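PDB 5YNL: arginase from Glaciozyma antarctica, which probably hydrolyses L-arginine to L-ornithine and urea, the reaction of the arginase family, as a cold-adapted enzyme of a psychrophilic yeast. Local coordinates for residues S49-T54 with T321-S326; C173-D178 with V229-R234; L283-D288 with H312-A317. All blocks are in the same frame, centred on the assembly; numbering follows the deposited sequence. Where two conformers were deposited one is given.

Contact 1: S49-T54 with T321-S326; sequences SPFLAT and TNLLVS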
ATOM      1  N   SER A  49      -6.742  10.975 -15.127  1.00 45.08           N
ATOM      2  CA  SER A  49      -5.950   9.752 -15.072  1.00 44.34           C
ATOM      3  C   SER A  49      -5.687   9.221 -16.463  1.00 47.79           C
ATOM      4  O   SER A  49      -6.628   9.060 -17.247  1.00 47.48           O
ATOM      5  CB  SER A  49      -6.657   8.679 -14.269  1.00 40.20           C
ATOM      6  OG  SER A  49      -6.059   7.425 -14.511  1.00 40.32           O
ATOM      7  N   PRO A  50      -4.399   8.958 -16.776  1.00 54.96           N
ATOM      8  CA  PRO A  50      -3.948   8.383 -18.057  1.00 56.26           C
ATOM      9  C   PRO A  50      -4.007   6.865 -18.046  1.00 52.93           C
ATOM     10  O   PRO A  50      -3.715   6.249 -19.064  1.00 53.00           O
ATOM     11  CB  PRO A  50      -2.474   8.820 -18.155  1.00 57.60           C
ATOM     12  CG  PRO A  50      -2.121   9.464 -16.784  1.00 55.55           C
ATOM     13  CD  PRO A  50      -3.274   9.209 -15.856  1.00 53.25           C
ATOM     14  N   PHE A  51      -4.379   6.271 -16.915  1.00 53.12           N
ATOM     15  CA  PHE A  51      -4.341   4.817 -16.758  1.00 50.14           C
ATOM     16  C   PHE A  51      -5.726   4.153 -16.659  1.00 47.60           C
ATOM     17  O   PHE A  51      -5.969   3.110 -17.287  1.00 46.61           O
ATOM     18  CB  PHE A  51      -3.499   4.449 -15.525  1.00 48.66           C
ATOM     19  CG  PHE A  51      -2.140   5.087 -15.513  1.00 50.62           C
ATOM     20  CD1 PHE A  51      -1.238   4.856 -16.549  1.00 52.12           C
ATOM     21  CD2 PHE A  51      -1.761   5.922 -14.471  1.00 50.25           C
ATOM     22  CE1 PHE A  51       0.025   5.452 -16.537  1.00 53.62           C
ATOM     23  CE2 PHE A  51      -0.511   6.515 -14.450  1.00 51.29           C
ATOM     24  CZ  PHE A  51       0.387   6.286 -15.484  1.00 53.52           C
ATOM     25  N   LEU A  52      -6.622   4.758 -15.877  1.00 57.31           N
ATOM     26  CA  LEU A  52      -7.909   4.130 -15.531  1.00 54.58           C
ATOM     27  C   LEU A  52      -8.912   3.989 -16.680  1.00 55.10           C
ATOM     28  O   LEU A  52      -8.793   4.650 -17.707  1.00 57.55           O
ATOM     29  CB  LEU A  52      -8.579   4.874 -14.365  1.00 53.51           C
ATOM     30  CG  LEU A  52      -8.359   4.321 -12.958  1.00 50.83           C
ATOM     31  CD1 LEU A  52      -7.173   3.388 -12.922  1.00 50.12           C
ATOM     32  CD2 LEU A  52      -8.153   5.454 -11.965  1.00 50.90           C
ATOM     33  N   ALA A  53      -9.905   3.124 -16.480  1.00 58.09           N
ATOM     34  CA  ALA A  53     -10.962   2.883 -17.466  1.00 58.88           C
ATOM     35  C   ALA A  53     -12.031   3.972 -17.416  1.00 59.08           C
ATOM     36  O   ALA A  53     -12.472   4.380 -16.320  1.00 58.34           O
ATOM     37  CB  ALA A  53     -11.593   1.516 -17.260  1.00 59.18           C
ATOM     38  N   THR A  54     -12.444   4.401 -18.614  1.00107.22           N
ATOM     39  CA  THR A  54     -13.326   5.550 -18.822  1.00108.17           C
ATOM     40  C   THR A  54     -14.646   5.478 -18.063  1.00107.99           C
ATOM     41  O   THR A  54     -15.205   6.519 -17.717  1.00109.24           O
ATOM     42  CB  THR A  54     -13.599   5.800 -20.313  1.00110.47           C
ATOM     43  N   THR A 321      -2.626  13.936  -7.966  1.00 33.26           N
ATOM     44  CA  THR A 321      -1.761  13.652  -9.131  1.00 33.60           C
ATOM     45  C   THR A 321      -2.467  12.937 -10.282  1.00 34.13           C
ATOM     46  O   THR A 321      -1.975  12.965 -11.410  1.00 33.91           O
ATOM     47  CB  THR A 321      -0.513  12.802  -8.781  1.00 32.89           C
ATOM     48  OG1 THR A 321      -0.882  11.423  -8.763  1.00 32.49           O
ATOM     49  CG2 THR A 321       0.061  13.196  -7.435  1.00 32.13           C
ATOM     50  N   ASN A 322      -3.590  12.284  -9.980  1.00 42.77           N
ATOM     51  CA  ASN A 322      -4.278  11.377 -10.918  1.00 43.61           C
ATOM     52  C   ASN A 322      -3.495  10.112 -11.307  1.00 43.85           C
ATOM     53  O   ASN A 322      -3.927   9.364 -12.182  1.00 44.35           O
ATOM     54  CB  ASN A 322      -4.770  12.109 -12.183  1.00 43.23           C
ATOM     55  CG  ASN A 322      -5.888  13.080 -11.898  1.00 43.04           C
ATOM     56  OD1 ASN A 322      -6.833  12.758 -11.169  1.00 43.89           O
ATOM     57  ND2 ASN A 322      -5.792  14.285 -12.471  1.00 42.05           N
ATOM     58  N   LEU A 323      -2.364   9.867 -10.644  1.00 30.73           N
ATOM     59  CA  LEU A 323      -1.489   8.744 -11.010  1.00 30.11           C
ATOM     60  C   LEU A 323      -1.813   7.443 -10.255  1.00 29.58           C
ATOM     61  O   LEU A 323      -1.305   6.372 -10.594  1.00 29.42           O
ATOM     62  CB  LEU A 323      -0.015   9.124 -10.825  1.00 28.98           C
ATOM     63  CG  LEU A 323       0.417  10.415 -11.551  1.00 29.71           C
ATOM     64  CD1 LEU A 323       1.692  10.999 -10.946  1.00 29.03           C
ATOM     65  CD2 LEU A 323       0.605  10.181 -13.039  1.00 31.08           C
ATOM     66  N   LEU A 324      -2.661   7.529  -9.234  1.00 31.52           N
ATOM     67  CA  LEU A 324      -2.935   6.360  -8.394  1.00 31.07           C
ATOM     68  C   LEU A 324      -3.715   5.241  -9.127  1.00 33.17           C
ATOM     69  O   LEU A 324      -4.789   5.474  -9.677  1.00 35.12           O
ATOM     70  CB  LEU A 324      -3.690   6.797  -7.142  1.00 31.05           C
ATOM     71  CG  LEU A 324      -4.048   5.710  -6.129  1.00 31.04           C
ATOM     72  CD1 LEU A 324      -2.825   5.366  -5.268  1.00 27.20           C
ATOM     73  CD2 LEU A 324      -5.230   6.181  -5.261  1.00 32.01           C
ATOM     74  N   VAL A 325      -3.173   4.029  -9.124  1.00 37.34           N
ATOM     75  CA  VAL A 325      -3.911   2.894  -9.667  1.00 39.43           C
ATOM     76  C   VAL A 325      -4.222   1.844  -8.600  1.00 40.21           C
ATOM     77  O   VAL A 325      -5.184   1.096  -8.734  1.00 42.29           O
ATOM     78  CB  VAL A 325      -3.175   2.225 -10.835  1.00 39.29           C
ATOM     79  CG1 VAL A 325      -3.088   3.177 -12.037  1.00 39.47           C
ATOM     80  CG2 VAL A 325      -1.778   1.772 -10.391  1.00 37.16           C
ATOM     81  N   SER A 326      -3.424   1.802  -7.537  1.00 40.21           N
ATOM     82  CA  SER A 326      -3.638   0.839  -6.462  0.78 41.39           C
ATOM     83  C   SER A 326      -3.435   1.424  -5.085  1.00 39.97           C
ATOM     84  O   SER A 326      -2.482   2.178  -4.847  1.00 36.04           O
ATOM     85  CB  SER A 326      -2.734  -0.378  -6.613  0.78 40.99           C
ATOM     86  OG  SER A 326      -3.322  -1.321  -7.473  0.78 43.19           O
TER
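Phe51 and Val325 mark the tight part of the contact, where the loop ahead of strand 57-63 settles against the beginning of strand 324-330. The CG1 methyl of Val325 comes within 3.7 Å of Phe51 CB and also lies obliquely against CG and CD2 of the ring, the two side chains crossing at about a right angle. Val325 holds that methyl anti to its own carbonyl carbon (chi1 -66°), and from there it also serves Leu52, whose CD1 lies 4.2 Å from Val325 CG1. Farther round the ring, Phe51 CE2 meets Leu323 CD2 at 4.1 Å; the CB of this leucine points away from the loop, yet its branch end swings back toward it. Pro50 CG lies above one face of the Phe51 ring, displaced toward the rim, so that the loop is folded upon itself as well as upon the strand.

The solvent side is formed by Ser49, the exposed Pro50 and Asn322, where the chain leaves helical geometry with positive phi after helix 308-320. The touch is close here, but side chains interlock little. Asn322 O is approached by Ser49 CB, by Ser49 CA in a CA-H...O contact of 3.5 Å, and by Pro50 CD, while Asn322 CB rests against Ser49 N. The amide ND2 of Asn322 turns to Pro46 O instead.

Two hydroxyls bond inside their own segments. Ser49 OG accepts from Leu52 N (3.0 Å, nearly straight at 172°) and from Phe51 N, an ST motif combined with an ST turn, while Thr321 OG1 closes a second ST turn with Leu323 N. Across the contact, apolar touching and weak CH contacts to carbonyls join the segments, which suggests an attachment that depends on complementary shape more than on directional bonds.

Contact 2: C173-D178 with V229-R234; sequences CLIWVD and VYIGLR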
ATOM      1  N   CYS A 173       5.273   3.046  -9.500  1.00 37.19           N
ATOM      2  CA  CYS A 173       6.162   3.276  -8.375  1.00 36.14           C
ATOM      3  C   CYS A 173       5.415   2.939  -7.081  1.00 34.09           C
ATOM      4  O   CYS A 173       4.191   2.805  -7.103  1.00 33.28           O
ATOM      5  CB  CYS A 173       6.640   4.723  -8.370  1.00 35.41           C
ATOM      6  SG  CYS A 173       5.362   5.916  -8.040  1.00 32.84           S
ATOM      7  N   LEU A 174       6.121   2.800  -5.961  1.00 31.17           N
ATOM      8  CA  LEU A 174       5.463   2.336  -4.745  1.00 29.77           C
ATOM      9  C   LEU A 174       5.717   3.263  -3.575  1.00 28.05           C
ATOM     10  O   LEU A 174       6.883   3.533  -3.219  1.00 28.46           O
ATOM     11  CB  LEU A 174       5.927   0.922  -4.394  1.00 31.36           C
ATOM     12  CG  LEU A 174       5.553   0.261  -3.049  1.00 31.56           C
ATOM     13  CD1 LEU A 174       4.045   0.197  -2.827  1.00 31.96           C
ATOM     14  CD2 LEU A 174       6.162  -1.145  -2.960  1.00 33.80           C
ATOM     15  N   ILE A 175       4.637   3.751  -2.966  1.00 26.79           N
ATOM     16  CA  ILE A 175       4.776   4.595  -1.783  1.00 25.91           C
ATOM     17  C   ILE A 175       4.281   3.801  -0.591  1.00 27.30           C
ATOM     18  O   ILE A 175       3.121   3.379  -0.532  1.00 27.85           O
ATOM     19  CB  ILE A 175       4.002   5.906  -1.930  1.00 23.82           C
ATOM     20  CG1 ILE A 175       4.586   6.698  -3.095  1.00 24.06           C
ATOM     21  CG2 ILE A 175       4.076   6.768  -0.636  1.00 22.32           C
ATOM     22  CD1 ILE A 175       3.883   7.989  -3.307  1.00 22.69           C
ATOM     23  N   TRP A 176       5.175   3.569   0.352  1.00 25.59           N
ATOM     24  CA  TRP A 176       4.902   2.607   1.391  1.00 27.67           C
ATOM     25  C   TRP A 176       4.799   3.410   2.682  1.00 25.52           C
ATOM     26  O   TRP A 176       5.763   4.070   3.097  1.00 23.26           O
ATOM     27  CB  TRP A 176       6.058   1.622   1.438  1.00 29.54           C
ATOM     28  CG  TRP A 176       5.917   0.473   2.364  1.00 33.17           C
ATOM     29  CD1 TRP A 176       6.061   0.480   3.729  1.00 33.60           C
ATOM     30  CD2 TRP A 176       5.693  -0.889   1.992  1.00 36.64           C
ATOM     31  NE1 TRP A 176       5.901  -0.797   4.224  1.00 38.12           N
ATOM     32  CE2 TRP A 176       5.674  -1.651   3.179  1.00 40.14           C
ATOM     33  CE3 TRP A 176       5.480  -1.531   0.774  1.00 36.76           C
ATOM     34  CZ2 TRP A 176       5.441  -3.032   3.174  1.00 44.50           C
ATOM     35  CZ3 TRP A 176       5.254  -2.891   0.770  1.00 40.20           C
ATOM     36  CH2 TRP A 176       5.240  -3.630   1.959  1.00 44.30           C
ATOM     37  N   VAL A 177       3.621   3.389   3.295  1.00 26.45           N
ATOM     38  CA  VAL A 177       3.390   4.148   4.514  1.00 23.07           C
ATOM     39  C   VAL A 177       3.242   3.188   5.698  1.00 24.50           C
ATOM     40  O   VAL A 177       2.284   2.400   5.780  1.00 27.59           O
ATOM     41  CB  VAL A 177       2.158   5.057   4.374  1.00 20.58           C
ATOM     42  CG1 VAL A 177       1.936   5.870   5.673  1.00 18.07           C
ATOM     43  CG2 VAL A 177       2.316   5.998   3.155  1.00 20.47           C
ATOM     44  N   ASP A 178       4.207   3.248   6.617  1.00 26.65           N
ATOM     45  CA  ASP A 178       4.329   2.234   7.667  1.00 28.89           C
ATOM     46  C   ASP A 178       5.374   2.693   8.661  1.00 28.00           C
ATOM     47  O   ASP A 178       6.277   3.468   8.318  1.00 27.09           O
ATOM     48  CB  ASP A 178       4.752   0.884   7.052  1.00 34.34           C
ATOM     49  CG  ASP A 178       4.441  -0.313   7.951  1.00 39.21           C
ATOM     50  OD1 ASP A 178       4.880  -0.307   9.120  1.00 37.61           O
ATOM     51  OD2 ASP A 178       3.765  -1.262   7.496  1.00 45.04           O
ATOM     52  N   VAL A 229       9.521   4.258  -1.977  1.00 32.72           N
ATOM     53  CA  VAL A 229       9.815   5.270  -0.970  1.00 29.98           C
ATOM     54  C   VAL A 229       8.989   5.018   0.294  1.00 27.02           C
ATOM     55  O   VAL A 229       7.815   4.597   0.222  1.00 26.62           O
ATOM     56  CB  VAL A 229       9.668   6.727  -1.531  1.00 29.12           C
ATOM     57  CG1 VAL A 229       8.220   7.046  -1.880  1.00 26.13           C
ATOM     58  CG2 VAL A 229      10.217   7.757  -0.552  1.00 24.96           C
ATOM     59  N   TYR A 230       9.619   5.239   1.449  1.00 29.17           N
ATOM     60  CA  TYR A 230       9.013   4.972   2.743  1.00 27.78           C
ATOM     61  C   TYR A 230       8.692   6.297   3.452  1.00 25.26           C
ATOM     62  O   TYR A 230       9.532   7.216   3.512  1.00 24.90           O
ATOM     63  CB  TYR A 230       9.983   4.180   3.620  1.00 29.24           C
ATOM     64  CG  TYR A 230      10.161   2.721   3.269  1.00 31.90           C
ATOM     65  CD1 TYR A 230       9.247   1.771   3.689  1.00 32.51           C
ATOM     66  CD2 TYR A 230      11.266   2.285   2.558  1.00 33.52           C
ATOM     67  CE1 TYR A 230       9.411   0.433   3.388  1.00 34.29           C
ATOM     68  CE2 TYR A 230      11.440   0.936   2.252  1.00 35.35           C
ATOM     69  CZ  TYR A 230      10.504   0.022   2.673  1.00 35.57           C
ATOM     70  OH  TYR A 230      10.654  -1.314   2.377  1.00 36.96           O
ATOM     71  N   ILE A 231       7.481   6.389   3.993  1.00 21.25           N
ATOM     72  CA  ILE A 231       7.049   7.543   4.764  1.00 19.28           C
ATOM     73  C   ILE A 231       6.458   7.037   6.056  1.00 19.12           C
ATOM     74  O   ILE A 231       5.549   6.178   6.017  1.00 19.10           O
ATOM     75  CB  ILE A 231       5.946   8.313   4.027  1.00 17.69           C
ATOM     76  CG1 ILE A 231       6.511   8.871   2.717  1.00 18.14           C
ATOM     77  CG2 ILE A 231       5.396   9.434   4.906  1.00 16.22           C
ATOM     78  CD1 ILE A 231       5.471   9.361   1.721  1.00 17.20           C
ATOM     79  N   GLY A 232       6.930   7.576   7.188  1.00 30.25           N
ATOM     80  CA  GLY A 232       6.369   7.272   8.497  1.00 30.47           C
ATOM     81  C   GLY A 232       7.215   6.348   9.359  1.00 34.40           C
ATOM     82  O   GLY A 232       6.833   6.011  10.484  1.00 38.29           O
ATOM     83  N   LEU A 233       8.368   5.935   8.836  1.00 30.81           N
ATOM     84  CA  LEU A 233       9.238   4.990   9.537  1.00 35.22           C
ATOM     85  C   LEU A 233       9.650   5.467  10.945  1.00 35.68           C
ATOM     86  O   LEU A 233       9.897   6.671  11.179  1.00 32.44           O
ATOM     87  CB  LEU A 233      10.482   4.679   8.705  1.00 35.06           C
ATOM     88  CG  LEU A 233      10.325   3.884   7.402  1.00 36.10           C
ATOM     89  CD1 LEU A 233      11.712   3.643   6.782  1.00 36.72           C
ATOM     90  CD2 LEU A 233       9.614   2.557   7.625  1.00 39.70           C
ATOM     91  N   ARG A 234       9.681   4.529  11.888  1.00 57.44           N
ATOM     92  CA  ARG A 234      10.214   4.813  13.216  1.00 58.11           C
ATOM     93  C   ARG A 234      10.920   3.590  13.822  1.00 61.47           C
ATOM     94  O   ARG A 234      12.117   3.652  14.097  1.00 61.19           O
ATOM     95  CB  ARG A 234       9.166   5.459  14.144  1.00 58.61           C
ATOM     96  CG  ARG A 234       8.081   4.537  14.640  1.00 62.53           C
ATOM     97  CD  ARG A 234       6.724   5.049  14.274  1.00 62.16           C
ATOM     98  NE  ARG A 234       5.905   5.274  15.452  1.00 64.27           N
ATOM     99  CZ  ARG A 234       4.583   5.130  15.476  1.00 66.51           C
ATOM    100  NH1 ARG A 234       3.947   4.752  14.372  1.00 66.95           N
ATOM    101  NH2 ARG A 234       3.899   5.364  16.598  1.00 68.60           N
TER
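Trp176 and Tyr230 pair across two parallel strands, 173-177 and 228-233, and the backbone supplies the first kind of interaction. Val229 N donates to Leu174 O, Trp176 N to Val229 O at 2.8 Å, and Ile231 N to Trp176 O. The last bond, from Asp178 N to Ile231 O, lengthens to 3.3 Å, its donor tilted from the carbonyl plane where the chain approaches the corner at Gly232. At the backbone angles of this glycine (phi 105°) a side chain would press on the preceding carbonyl O and come close to Asp178 O.

The aromatic pair is an offset edge-to-face stack. Tyr230 presents its CD1-CE1 edge to one face of the indole, over the five-membered ring, with the planes at 64° and Tyr230 CE1 3.4 Å from Trp176 CD1. Trp176 carries CG anti to the backbone N (chi1 -175°), which lays the indole alongside the tyrosine. Replacing this tryptophan with alanine would probably leave a gap beside the Tyr230 ring and set it freer to turn.

Apolar contacts occupy the other face of the sheet, where Ile175 CG1 lies 3.8 Å from Val229 CG1 and Ile175 CG2 meets Ile231 CD1.

Around the pair, His155 stacks on Trp176 and bonds to Asp178 OD2, while OD1 accepts from His180 N; Asp178 and His180 belong to the family's Asp-Ala-His-Ala-Asp motif. Helix 254-273 covers Ile175 and Val229, and strands 281-286 and 250-253 flank the two strands in the sheet.

Contact 3: L283-D288 with H312-A317; sequences LSFDVD and HYICEA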
ATOM      1  N   LEU A 283      -0.098   3.079  -3.734  1.00 31.72           N
ATOM      2  CA  LEU A 283       0.021   3.593  -2.366  1.00 29.21           C
ATOM      3  C   LEU A 283      -0.357   2.506  -1.392  1.00 31.22           C
ATOM      4  O   LEU A 283      -1.548   2.132  -1.284  1.00 33.85           O
ATOM      5  CB  LEU A 283      -0.859   4.831  -2.126  1.00 28.31           C
ATOM      6  CG  LEU A 283      -0.874   5.464  -0.727  1.00 25.74           C
ATOM      7  CD1 LEU A 283       0.538   5.874  -0.225  1.00 23.72           C
ATOM      8  CD2 LEU A 283      -1.772   6.677  -0.762  1.00 25.61           C
ATOM      9  N   SER A 284       0.649   1.981  -0.691  1.00 22.60           N
ATOM     10  CA  SER A 284       0.395   0.878   0.242  1.00 25.70           C
ATOM     11  C   SER A 284       0.423   1.419   1.670  1.00 24.57           C
ATOM     12  O   SER A 284       1.506   1.602   2.251  1.00 23.68           O
ATOM     13  CB  SER A 284       1.426  -0.234   0.054  1.00 27.61           C
ATOM     14  OG  SER A 284       0.929  -1.455   0.565  1.00 32.74           O
ATOM     15  N   PHE A 285      -0.768   1.676   2.211  1.00 31.65           N
ATOM     16  CA  PHE A 285      -0.936   2.418   3.463  1.00 29.95           C
ATOM     17  C   PHE A 285      -1.272   1.508   4.652  1.00 34.53           C
ATOM     18  O   PHE A 285      -2.312   0.840   4.661  1.00 36.57           O
ATOM     19  CB  PHE A 285      -2.056   3.457   3.310  1.00 26.91           C
ATOM     20  CG  PHE A 285      -1.932   4.625   4.247  1.00 24.42           C
ATOM     21  CD1 PHE A 285      -2.019   4.448   5.622  1.00 26.02           C
ATOM     22  CD2 PHE A 285      -1.724   5.896   3.755  1.00 22.01           C
ATOM     23  CE1 PHE A 285      -1.882   5.545   6.485  1.00 24.52           C
ATOM     24  CE2 PHE A 285      -1.599   6.969   4.605  1.00 20.97           C
ATOM     25  CZ  PHE A 285      -1.670   6.795   5.976  1.00 22.04           C
ATOM     26  N   ASP A 286      -0.399   1.493   5.656  1.00 23.98           N
ATOM     27  CA  ASP A 286      -0.622   0.687   6.836  1.00 28.05           C
ATOM     28  C   ASP A 286      -1.040   1.627   7.922  1.00 26.40           C
ATOM     29  O   ASP A 286      -0.352   2.601   8.209  1.00 24.57           O
ATOM     30  CB  ASP A 286       0.654  -0.017   7.270  1.00 32.52           C
ATOM     31  CG  ASP A 286       0.407  -1.026   8.357  1.00 35.28           C
ATOM     32  OD1 ASP A 286      -0.014  -0.627   9.466  1.00 35.76           O
ATOM     33  OD2 ASP A 286       0.617  -2.234   8.105  1.00 36.39           O
ATOM     34  N   VAL A 287      -2.169   1.319   8.537  1.00 40.24           N
ATOM     35  CA  VAL A 287      -2.765   2.148   9.571  1.00 38.43           C
ATOM     36  C   VAL A 287      -1.931   2.193  10.859  1.00 41.99           C
ATOM     37  O   VAL A 287      -2.069   3.126  11.642  1.00 40.58           O
ATOM     38  CB  VAL A 287      -4.217   1.704   9.775  1.00 37.87           C
ATOM     39  CG1 VAL A 287      -4.894   2.440  10.901  1.00 36.46           C
ATOM     40  CG2 VAL A 287      -4.968   1.941   8.485  1.00 34.85           C
ATOM     41  N   ASP A 288      -1.029   1.230  11.056  1.00 53.20           N
ATOM     42  CA  ASP A 288      -0.104   1.297  12.195  1.00 56.71           C
ATOM     43  C   ASP A 288       0.893   2.480  12.130  1.00 56.25           C
ATOM     44  O   ASP A 288       1.608   2.758  13.100  1.00 58.24           O
ATOM     45  CB  ASP A 288       0.585  -0.063  12.476  1.00 59.48           C
ATOM     46  CG  ASP A 288       1.921  -0.267  11.717  1.00 58.60           C
ATOM     47  OD1 ASP A 288       2.239   0.456  10.733  1.00 56.34           O
ATOM     48  OD2 ASP A 288       2.667  -1.203  12.108  1.00 59.01           O
ATOM     49  N   HIS A 312      -4.076  11.579   6.085  1.00 37.27           N
ATOM     50  CA  HIS A 312      -5.049  12.071   5.129  1.00 38.00           C
ATOM     51  C   HIS A 312      -4.407  12.875   3.994  1.00 37.51           C
ATOM     52  O   HIS A 312      -4.709  12.650   2.818  1.00 38.37           O
ATOM     53  CB  HIS A 312      -6.065  12.944   5.829  1.00 39.52           C
ATOM     54  CG  HIS A 312      -7.225  13.297   4.968  1.00 40.89           C
ATOM     55  ND1 HIS A 312      -8.449  12.693   5.105  1.00 42.53           N
ATOM     56  CD2 HIS A 312      -7.339  14.186   3.956  1.00 41.20           C
ATOM     57  CE1 HIS A 312      -9.282  13.199   4.202  1.00 43.79           C
ATOM     58  NE2 HIS A 312      -8.631  14.101   3.497  1.00 43.01           N
ATOM     59  N   TYR A 313      -3.553  13.837   4.350  1.00 21.88           N
ATOM     60  CA  TYR A 313      -2.825  14.608   3.345  1.00 23.25           C
ATOM     61  C   TYR A 313      -2.044  13.708   2.373  1.00 23.93           C
ATOM     62  O   TYR A 313      -1.995  13.985   1.181  1.00 26.37           O
ATOM     63  CB  TYR A 313      -1.904  15.668   3.969  1.00 23.98           C
ATOM     64  CG  TYR A 313      -1.165  16.445   2.906  1.00 27.01           C
ATOM     65  CD1 TYR A 313      -1.755  17.528   2.283  1.00 28.96           C
ATOM     66  CD2 TYR A 313       0.110  16.063   2.490  1.00 28.34           C
ATOM     67  CE1 TYR A 313      -1.105  18.229   1.289  1.00 32.19           C
ATOM     68  CE2 TYR A 313       0.778  16.769   1.478  1.00 31.95           C
ATOM     69  CZ  TYR A 313       0.153  17.849   0.889  1.00 33.68           C
ATOM     70  OH  TYR A 313       0.786  18.548  -0.105  1.00 36.39           O
ATOM     71  N   ILE A 314      -1.432  12.642   2.868  1.00 21.08           N
ATOM     72  CA  ILE A 314      -0.738  11.726   1.968  1.00 21.16           C
ATOM     73  C   ILE A 314      -1.718  11.215   0.900  1.00 22.31           C
ATOM     74  O   ILE A 314      -1.387  11.179  -0.308  1.00 24.34           O
ATOM     75  CB  ILE A 314      -0.116  10.518   2.718  1.00 19.78           C
ATOM     76  CG1 ILE A 314       0.926  10.988   3.742  1.00 19.64           C
ATOM     77  CG2 ILE A 314       0.516   9.531   1.756  1.00 19.87           C
ATOM     78  CD1 ILE A 314       1.719   9.809   4.409  1.00 19.40           C
ATOM     79  N   CYS A 315      -2.916  10.828   1.338  1.00 29.49           N
ATOM     80  CA  CYS A 315      -3.916  10.280   0.432  1.00 31.24           C
ATOM     81  C   CYS A 315      -4.449  11.340  -0.505  1.00 34.12           C
ATOM     82  O   CYS A 315      -4.674  11.064  -1.680  1.00 37.10           O
ATOM     83  CB  CYS A 315      -5.065   9.608   1.218  1.00 30.42           C
ATOM     84  SG  CYS A 315      -4.518   8.095   2.083  1.00 29.45           S
ATOM     85  N   GLU A 316      -4.619  12.560  -0.003  1.00 27.74           N
ATOM     86  CA  GLU A 316      -5.096  13.646  -0.847  1.00 30.92           C
ATOM     87  C   GLU A 316      -4.026  13.994  -1.877  1.00 33.68           C
ATOM     88  O   GLU A 316      -4.304  14.065  -3.074  1.00 36.76           O
ATOM     89  CB  GLU A 316      -5.447  14.879  -0.006  1.00 29.88           C
ATOM     90  CG  GLU A 316      -6.605  15.699  -0.556  1.00 31.96           C
ATOM     91  CD  GLU A 316      -7.254  16.615   0.495  1.00 30.09           C
ATOM     92  OE1 GLU A 316      -6.851  16.558   1.697  1.00 28.01           O
ATOM     93  OE2 GLU A 316      -8.170  17.413   0.114  1.00 31.46           O
ATOM     94  N   ALA A 317      -2.793  14.169  -1.405  1.00 22.99           N
ATOM     95  CA  ALA A 317      -1.715  14.658  -2.248  1.00 24.62           C
ATOM     96  C   ALA A 317      -1.514  13.699  -3.396  1.00 25.47           C
ATOM     97  O   ALA A 317      -1.360  14.121  -4.555  1.00 27.70           O
ATOM     98  CB  ALA A 317      -0.431  14.821  -1.459  1.00 23.66           C
TER
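Leu283 and Phe285 face Ile314 and Cys315 within a beta-alpha-beta crossover, in which helix 308-320 connects the neighbouring parallel strands 281-286 and 324-330. The helix runs almost antiparallel to the strand, at 167°, and the axes of the two short segments come no closer than 10.8 Å, a spacing bridged by side chains.

Apolar packing comes first. Leu283 CD1 touches Ile314 CG2 at 4.2 Å, the side chains crossing at about a right angle, and the other branch, Leu283 CD2, reaches toward the sulfur of Cys315. Ile314 CB lies at the edge of the Phe285 ring, close to its plane. Leu352 of helix 345-356 also touches both Phe285 and Cys315.

At the end of the strand Asp286 OD1 accepts from Asp288 N, closing an Asx turn; both aspartates belong to the Ser-Phe-Asp-Val-Asp sequence, which matches a signature of the arginase family.

The third kind is sulfur-aromatic. Phe285 extends its ring toward the helix, its first torsion (chi1 -155°) keeping CG roughly anti to N, and Cys315 SG approaches obliquely, 48° off the ring normal, coming within 3.9 Å of Phe285 CD2.

In the fold
Contacts 2 and 3 lie in the buried core, their centres about 9 Å apart, whereas contact 1 is partly exposed, about 17 Å from contact 3 and 20 Å from contact 2, centre to centre. All three reach the same parallel sheet, in which strands 324-330, 281-286, 173-177 and 228-233 follow one another. Probable backbone hydrogen bonds join contact 3 to both others (Ser326 O with Leu283 N, Ile175 O with Ser284 N, Val177 O with Asp286 N); contacts 1 and 2 do not touch. Chemistry follows position. Contact 2, strand beside strand, combines backbone bonding with side-chain packing; helix-on-sheet contact 3 relies on apolar touch, and loop-on-strand contact 1 adds weak CH contacts.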